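Long-range contacts in putative methylase (Clostridium difficile, PDB 3LDU), which probably methylates guanine bases of ribosomal RNA and holds a GTP molecule in its methyltransferase domain: residues K167-R171 against T208-E212; L56-V62 against G162-R168. All coordinates share one frame; numbering follows the deposited sequence. Where two conformers were deposited one is given.

Contact 1. Residues K167-R171 against T208-E212. With GTP (guanosine-5'-triphosphate), chain B.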
loop_
_atom_site.group_PDB
_atom_site.type_symbol
_atom_site.label_atom_id
_atom_site.label_comp_id
_atom_site.label_asym_id
_atom_site.label_seq_id
_atom_site.Cartn_x
_atom_site.Cartn_y
_atom_site.Cartn_z
ATOM N N LYS A 167 5.317 -1.528 -4.973
ATOM C CA LYS A 167 6.519 -2.099 -5.554
ATOM C C LYS A 167 7.708 -1.657 -4.710
ATOM O O LYS A 167 8.303 -0.601 -4.969
ATOM C CB LYS A 167 6.667 -1.661 -7.010
ATOM C CG LYS A 167 5.449 -1.989 -7.856
ATOM C CD LYS A 167 5.636 -1.640 -9.311
ATOM C CE LYS A 167 4.437 -2.105 -10.124
ATOM N NZ LYS A 167 4.703 -2.063 -11.591
ATOM N N ARG A 168 8.029 -2.436 -3.677
ATOM C CA ARG A 168 9.160 -2.115 -2.803
ATOM C C ARG A 168 10.473 -2.354 -3.537
ATOM O O ARG A 168 11.491 -1.737 -3.228
ATOM C CB ARG A 168 9.153 -2.951 -1.512
ATOM C CG ARG A 168 8.325 -2.413 -0.340
ATOM C CD ARG A 168 6.887 -2.638 -0.614
ATOM N NE ARG A 168 6.037 -2.796 0.570
ATOM C CZ ARG A 168 5.130 -1.905 0.958
ATOM N NH1 ARG A 168 4.355 -2.160 2.008
ATOM N NH2 ARG A 168 4.991 -0.758 0.291
ATOM N N GLY A 169 10.440 -3.257 -4.510
ATOM C CA GLY A 169 11.635 -3.624 -5.250
ATOM C C GLY A 169 11.991 -5.094 -5.128
ATOM O O GLY A 169 12.885 -5.573 -5.813
ATOM N N TYR A 170 11.296 -5.821 -4.260
ATOM C CA TYR A 170 11.643 -7.220 -4.032
ATOM C C TYR A 170 10.763 -8.214 -4.777
ATOM O O TYR A 170 11.079 -9.406 -4.808
ATOM C CB TYR A 170 11.647 -7.551 -2.538
ATOM C CG TYR A 170 10.286 -7.544 -1.860
ATOM C CD1 TYR A 170 9.935 -6.533 -0.961
ATOM C CD2 TYR A 170 9.361 -8.556 -2.098
ATOM C CE1 TYR A 170 8.691 -6.537 -0.321
ATOM C CE2 TYR A 170 8.117 -8.571 -1.462
ATOM C CZ TYR A 170 7.788 -7.558 -0.578
ATOM O OH TYR A 170 6.561 -7.584 0.056
ATOM N N ARG A 171 9.667 -7.744 -5.368
ATOM C CA ARG A 171 8.741 -8.652 -6.041
ATOM C C ARG A 171 9.263 -9.044 -7.412
ATOM O O ARG A 171 9.323 -8.224 -8.331
ATOM C CB ARG A 171 7.325 -8.071 -6.150
ATOM C CG ARG A 171 6.305 -9.057 -6.738
ATOM C CD ARG A 171 5.549 -9.871 -5.669
ATOM N NE ARG A 171 4.453 -9.106 -5.074
ATOM C CZ ARG A 171 3.414 -8.619 -5.755
ATOM N NH1 ARG A 171 2.466 -7.935 -5.124
ATOM N NH2 ARG A 171 3.321 -8.804 -7.069
ATOM N N THR A 208 5.111 -12.871 0.341
ATOM C CA THR A 208 4.844 -11.442 0.533
ATOM C C THR A 208 4.434 -11.098 1.965
ATOM O O THR A 208 4.937 -10.139 2.546
ATOM C CB THR A 208 3.729 -10.990 -0.411
ATOM O OG1 THR A 208 4.132 -11.244 -1.762
ATOM C CG2 THR A 208 3.460 -9.496 -0.252
ATOM N N ILE A 209 3.517 -11.882 2.527
ATOM C CA ILE A 209 3.043 -11.607 3.871
ATOM C C ILE A 209 4.197 -11.654 4.868
ATOM O O ILE A 209 4.315 -10.783 5.722
ATOM C CB ILE A 209 1.910 -12.581 4.268
ATOM C CG1 ILE A 209 0.652 -12.208 3.479
ATOM C CG2 ILE A 209 1.636 -12.518 5.775
ATOM C CD1 ILE A 209 -0.520 -13.143 3.723
ATOM N N LEU A 210 5.038 -12.679 4.762
ATOM C CA LEU A 210 6.159 -12.826 5.689
ATOM C C LEU A 210 7.258 -11.788 5.477
ATOM O O LEU A 210 7.833 -11.290 6.437
ATOM C CB LEU A 210 6.757 -14.223 5.601
ATOM C CG LEU A 210 5.778 -15.298 6.050
ATOM C CD1 LEU A 210 6.352 -16.693 5.763
ATOM C CD2 LEU A 210 5.489 -15.091 7.515
ATOM N N ILE A 211 7.566 -11.487 4.223
ATOM C CA ILE A 211 8.509 -10.395 3.947
ATOM C C ILE A 211 8.020 -9.076 4.562
ATOM O O ILE A 211 8.780 -8.375 5.238
ATOM C CB ILE A 211 8.802 -10.282 2.432
ATOM C CG1 ILE A 211 9.527 -11.542 1.964
ATOM C CG2 ILE A 211 9.643 -9.032 2.120
ATOM C CD1 ILE A 211 9.555 -11.745 0.451
ATOM N N GLU A 212 6.747 -8.739 4.360
ATOM C CA GLU A 212 6.218 -7.533 4.985
ATOM C C GLU A 212 6.289 -7.578 6.505
ATOM O O GLU A 212 6.626 -6.568 7.146
ATOM C CB GLU A 212 4.804 -7.208 4.503
ATOM C CG GLU A 212 4.747 -6.906 3.028
ATOM C CD GLU A 212 5.358 -5.538 2.687
ATOM O OE1 GLU A 212 5.128 -4.565 3.435
ATOM O OE2 GLU A 212 6.055 -5.449 1.668
HETATM P PG GTP B . 1.617 -14.324 -1.739
HETATM O O1G GTP B . 2.119 -14.612 -0.340
HETATM O O2G GTP B . 1.458 -12.836 -1.890
HETATM O O3G GTP B . 2.612 -14.781 -2.781
HETATM O O3B GTP B . 0.197 -15.078 -1.933
HETATM P PB GTP B . 0.095 -16.377 -2.889
HETATM O O1B GTP B . -0.445 -15.924 -4.224
HETATM O O2B GTP B . 1.443 -17.015 -3.089
HETATM O O3A GTP B . -0.944 -17.443 -2.259
HETATM P PA GTP B . -2.005 -18.093 -3.297
HETATM O O1A GTP B . -1.257 -18.512 -4.544
HETATM O O2A GTP B . -3.085 -17.098 -3.653
HETATM O "O5'" GTP B . -2.613 -19.421 -2.632
HETATM C "C5'" GTP B . -2.043 -19.820 -1.427
HETATM C "C4'" GTP B . -0.885 -20.760 -1.738
HETATM O "O4'" GTP B . -1.175 -21.946 -1.051
HETATM C "C3'" GTP B . -0.683 -21.166 -3.200
HETATM O "O3'" GTP B . 0.627 -20.793 -3.570
HETATM C "C2'" GTP B . -0.802 -22.688 -3.240
HETATM O "O2'" GTP B . 0.280 -23.313 -3.901
HETATM C "C1'" GTP B . -0.689 -23.045 -1.779
HETATM N N9 GTP B . -1.460 -24.211 -1.333
HETATM C C8 GTP B . -2.616 -24.773 -1.809
HETATM N N7 GTP B . -2.911 -25.833 -1.008
HETATM C C5 GTP B . -1.955 -25.942 -0.050
HETATM C C6 GTP B . -1.762 -26.826 1.006
HETATM O O6 GTP B . -2.556 -27.755 1.223
HETATM N N1 GTP B . -0.660 -26.644 1.815
HETATM C C2 GTP B . 0.234 -25.613 1.589
HETATM N N2 GTP B . 1.267 -25.474 2.404
HETATM N N3 GTP B . 0.057 -24.728 0.528
HETATM C C4 GTP B . -1.036 -24.915 -0.255
#
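Arg168 and Tyr170 converge on Glu212 of helix 208-217, in the Rossmann-like methyltransferase domain, where this helix follows strand 199-201 and its first turn faces the bound GTP. The tight part is polar and buried. Arg168 grips the carboxylate side-on: NE reaches Glu212 OE2 at 2.9 Å on its syn side, while NH1 meets Glu212 OE1 from above the carboxylate plane, also at 2.9 Å. Both oxygens lie close to the guanidinium plane, but the two flat groups are turned 39° apart, so the salt bridge is twisted. The anti lone pair of Glu212 OE2 takes a further bond, 2.7 Å long, from Tyr170 OH. The three bonds together hold the carboxylate's rotation and would favour its charged form. A glutamate suits this buried place because its two oxygens accept all three and its charge balances Arg168; the bend at chi2 (-73°) brings the group round to both partners. Beside this network Ile211 CG2 lies over one face of the Tyr170 ring, a CH-pi contact of 3.7 Å to the centroid; the tyrosine thus packs with its face and bonds with its hydroxyl. Ile279 and Ala280 of helix 267-280 also touch the Tyr170 side chain. Toward the ligand the contact loosens. Arg171 is partly exposed and poorly ordered, its NE 4.0 Å from Thr208 OG1, and its charge is paired instead with Glu181. Thr208 serves both sides: its methyl CG2 lies toward Tyr170 OH and its OG1 donates to O2G of the GTP gamma-phosphate at 3.1 Å.

Contact 2. Residues L56-V62 against G162-R168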
loop_
_atom_site.group_PDB
_atom_site.type_symbol
_atom_site.label_atom_id
_atom_site.label_comp_id
_atom_site.label_asym_id
_atom_site.label_seq_id
_atom_site.Cartn_x
_atom_site.Cartn_y
_atom_site.Cartn_z
ATOM N N LEU A 56 5.548 4.883 4.677
ATOM C CA LEU A 56 4.176 4.367 4.636
ATOM C C LEU A 56 4.083 3.014 3.913
ATOM O O LEU A 56 4.462 2.901 2.738
ATOM C CB LEU A 56 3.242 5.402 3.984
ATOM C CG LEU A 56 3.130 6.717 4.745
ATOM C CD1 LEU A 56 2.227 7.683 3.957
ATOM C CD2 LEU A 56 2.586 6.497 6.158
ATOM N N ARG A 57 3.573 1.996 4.615
ATOM C CA ARG A 57 3.450 0.642 4.067
ATOM C C ARG A 57 2.087 0.363 3.457
ATOM O O ARG A 57 1.949 -0.566 2.668
ATOM C CB ARG A 57 3.717 -0.401 5.155
ATOM C CG ARG A 57 5.002 -0.171 5.913
ATOM C CD ARG A 57 5.277 -1.266 6.921
ATOM N NE ARG A 57 6.341 -0.880 7.848
ATOM C CZ ARG A 57 7.619 -1.180 7.676
ATOM N NH1 ARG A 57 8.005 -1.878 6.604
ATOM N NH2 ARG A 57 8.513 -0.773 8.564
ATOM N N CYS A 58 1.086 1.168 3.813
ATOM C CA CYS A 58 -0.283 0.933 3.337
ATOM C C CYS A 58 -0.786 1.949 2.310
ATOM O O CYS A 58 -1.912 1.861 1.834
ATOM C CB CYS A 58 -1.236 0.852 4.526
ATOM S SG CYS A 58 -0.874 -0.588 5.587
ATOM N N ALA A 59 0.060 2.922 1.976
ATOM C CA ALA A 59 -0.282 3.914 0.962
ATOM C C ALA A 59 0.048 3.380 -0.419
ATOM O O ALA A 59 1.094 2.771 -0.610
ATOM C CB ALA A 59 0.510 5.209 1.210
ATOM N N GLU A 60 -0.817 3.634 -1.395
ATOM C CA GLU A 60 -0.505 3.208 -2.758
ATOM C C GLU A 60 0.390 4.232 -3.444
ATOM O O GLU A 60 1.074 3.909 -4.410
ATOM C CB GLU A 60 -1.770 3.010 -3.588
ATOM C CG GLU A 60 -2.696 1.946 -3.044
ATOM C CD GLU A 60 -2.057 0.566 -3.022
ATOM O OE1 GLU A 60 -1.354 0.208 -3.994
ATOM O OE2 GLU A 60 -2.285 -0.167 -2.035
ATOM N N ARG A 61 0.357 5.464 -2.939
ATOM C CA ARG A 61 1.274 6.502 -3.389
ATOM C C ARG A 61 1.065 7.761 -2.572
ATOM O O ARG A 61 0.259 7.781 -1.640
ATOM C CB ARG A 61 1.166 6.774 -4.895
ATOM C CG ARG A 61 -0.234 7.064 -5.386
ATOM C CD ARG A 61 -0.227 7.401 -6.869
ATOM N NE ARG A 61 0.206 6.279 -7.702
ATOM C CZ ARG A 61 1.428 6.145 -8.203
ATOM N NH1 ARG A 61 1.728 5.091 -8.956
ATOM N NH2 ARG A 61 2.351 7.062 -7.951
ATOM N N VAL A 62 1.900 8.762 -2.829
ATOM C CA VAL A 62 1.866 9.980 -2.040
ATOM C C VAL A 62 1.735 11.146 -3.008
ATOM O O VAL A 62 2.617 11.360 -3.841
ATOM C CB VAL A 62 3.143 10.150 -1.200
ATOM C CG1 VAL A 62 3.132 11.516 -0.477
ATOM C CG2 VAL A 62 3.285 8.993 -0.209
ATOM N N GLY A 162 5.938 8.048 -8.287
ATOM C CA GLY A 162 6.390 7.395 -9.503
ATOM C C GLY A 162 5.825 5.977 -9.571
ATOM O O GLY A 162 4.614 5.794 -9.631
ATOM N N ASP A 163 6.689 4.973 -9.565
ATOM C CA ASP A 163 6.209 3.590 -9.494
ATOM C C ASP A 163 5.334 3.398 -8.251
ATOM O O ASP A 163 5.699 3.822 -7.159
ATOM C CB ASP A 163 7.378 2.602 -9.457
ATOM C CG ASP A 163 8.010 2.389 -10.816
ATOM O OD1 ASP A 163 7.410 2.809 -11.827
ATOM O OD2 ASP A 163 9.107 1.792 -10.871
ATOM N N ALA A 164 4.178 2.767 -8.417
ATOM C CA ALA A 164 3.281 2.517 -7.284
ATOM C C ALA A 164 4.052 2.024 -6.055
ATOM O O ALA A 164 4.956 1.193 -6.172
ATOM C CB ALA A 164 2.198 1.518 -7.671
ATOM N N LEU A 165 3.681 2.526 -4.879
ATOM C CA LEU A 165 4.409 2.243 -3.647
ATOM C C LEU A 165 4.475 0.755 -3.293
ATOM O O LEU A 165 5.427 0.308 -2.640
ATOM C CB LEU A 165 3.815 3.032 -2.466
ATOM C CG LEU A 165 4.356 4.440 -2.248
ATOM C CD1 LEU A 165 3.786 5.022 -0.960
ATOM C CD2 LEU A 165 5.896 4.432 -2.219
ATOM N N HIS A 166 3.479 -0.019 -3.717
ATOM C CA HIS A 166 3.489 -1.438 -3.367
ATOM C C HIS A 166 4.702 -2.147 -3.967
ATOM O O HIS A 166 5.086 -3.233 -3.518
ATOM C CB HIS A 166 2.177 -2.136 -3.756
ATOM C CG HIS A 166 2.015 -2.359 -5.233
ATOM N ND1 HIS A 166 2.463 -3.493 -5.865
ATOM C CD2 HIS A 166 1.432 -1.590 -6.186
ATOM C CE1 HIS A 166 2.173 -3.415 -7.159
ATOM N NE2 HIS A 166 1.556 -2.274 -7.376
ATOM N N LYS A 167 5.317 -1.528 -4.973
ATOM C CA LYS A 167 6.519 -2.099 -5.554
ATOM C C LYS A 167 7.708 -1.657 -4.710
ATOM O O LYS A 167 8.303 -0.601 -4.969
ATOM C CB LYS A 167 6.667 -1.661 -7.010
ATOM C CG LYS A 167 5.449 -1.989 -7.856
ATOM C CD LYS A 167 5.636 -1.640 -9.311
ATOM C CE LYS A 167 4.437 -2.105 -10.124
ATOM N NZ LYS A 167 4.703 -2.063 -11.591
ATOM N N ARG A 168 8.029 -2.436 -3.677
ATOM C CA ARG A 168 9.160 -2.115 -2.803
ATOM C C ARG A 168 10.473 -2.354 -3.537
ATOM O O ARG A 168 11.491 -1.737 -3.228
ATOM C CB ARG A 168 9.153 -2.951 -1.512
ATOM C CG ARG A 168 8.325 -2.413 -0.340
ATOM C CD ARG A 168 6.887 -2.638 -0.614
ATOM N NE ARG A 168 6.037 -2.796 0.570
ATOM C CZ ARG A 168 5.130 -1.905 0.958
ATOM N NH1 ARG A 168 4.355 -2.160 2.008
ATOM N NH2 ARG A 168 4.991 -0.758 0.291
HETATM O O HOH W 1 3.223 1.524 0.696
HETATM O O HOH W 2 0.930 1.065 -4.695
#
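A type I beta turn, Ala164 to Lys167, carries Leu165 against the loop that leads out of the RlmL ferredoxin-like domain's helix 48-55 into strand 63-70. Leu165 N donates to Glu60 O at 3.0 Å, and its side chain enters the loop: CB packs on Ala59 O, while CD1 lies 3.9 Å from Ala59 CB and 4.1 Å from Val62 CG2. Leucine suits the spot because its CD1 reaches these two and Arg61 CA at once. At one end Arg61, in the conformer described, one of two and so less certain, takes Gly162 O end-on with NH1 and NH2, the oxygen lying in its guanidinium plane; Asp159 pairs with NH2. At the other end Arg168, whose charge is met by Glu212, uses NH1 for a 3.0 Å bond to Arg57 O on a lone pair, and NH2 for Leu165 O within its own segment. Long arginines thus let each segment reach the other's backbone. Two waters complete the seam. One joins Glu60 O and OE1 to His166 N, while Glu60 also binds Arg180 and Thr182. The other donates to Leu56 O and Ala59 O, each at 2.8 Å, and accepts from Arg168 NH2.

Overall arrangement
From the N terminus, the chain passes through helix 48-55 into segment 56-62, then builds strand 63-70 and the strands and helices that follow, up to strand 153-159, before contact 2 closes a loop of about a hundred residues. Contact 1 begins where contact 2 ends: Lys167 and Arg168 belong to both, and the chain runs on through helix 181-189 and strand 199-201 until helix 208-217 closes a loop of 36 residues. The closures are consecutive, neither nested nor crossed. Their centres lie 12 Å apart, and the shared Arg168 links the N-terminal ferredoxin-like region to the GTP-bearing methyltransferase domain.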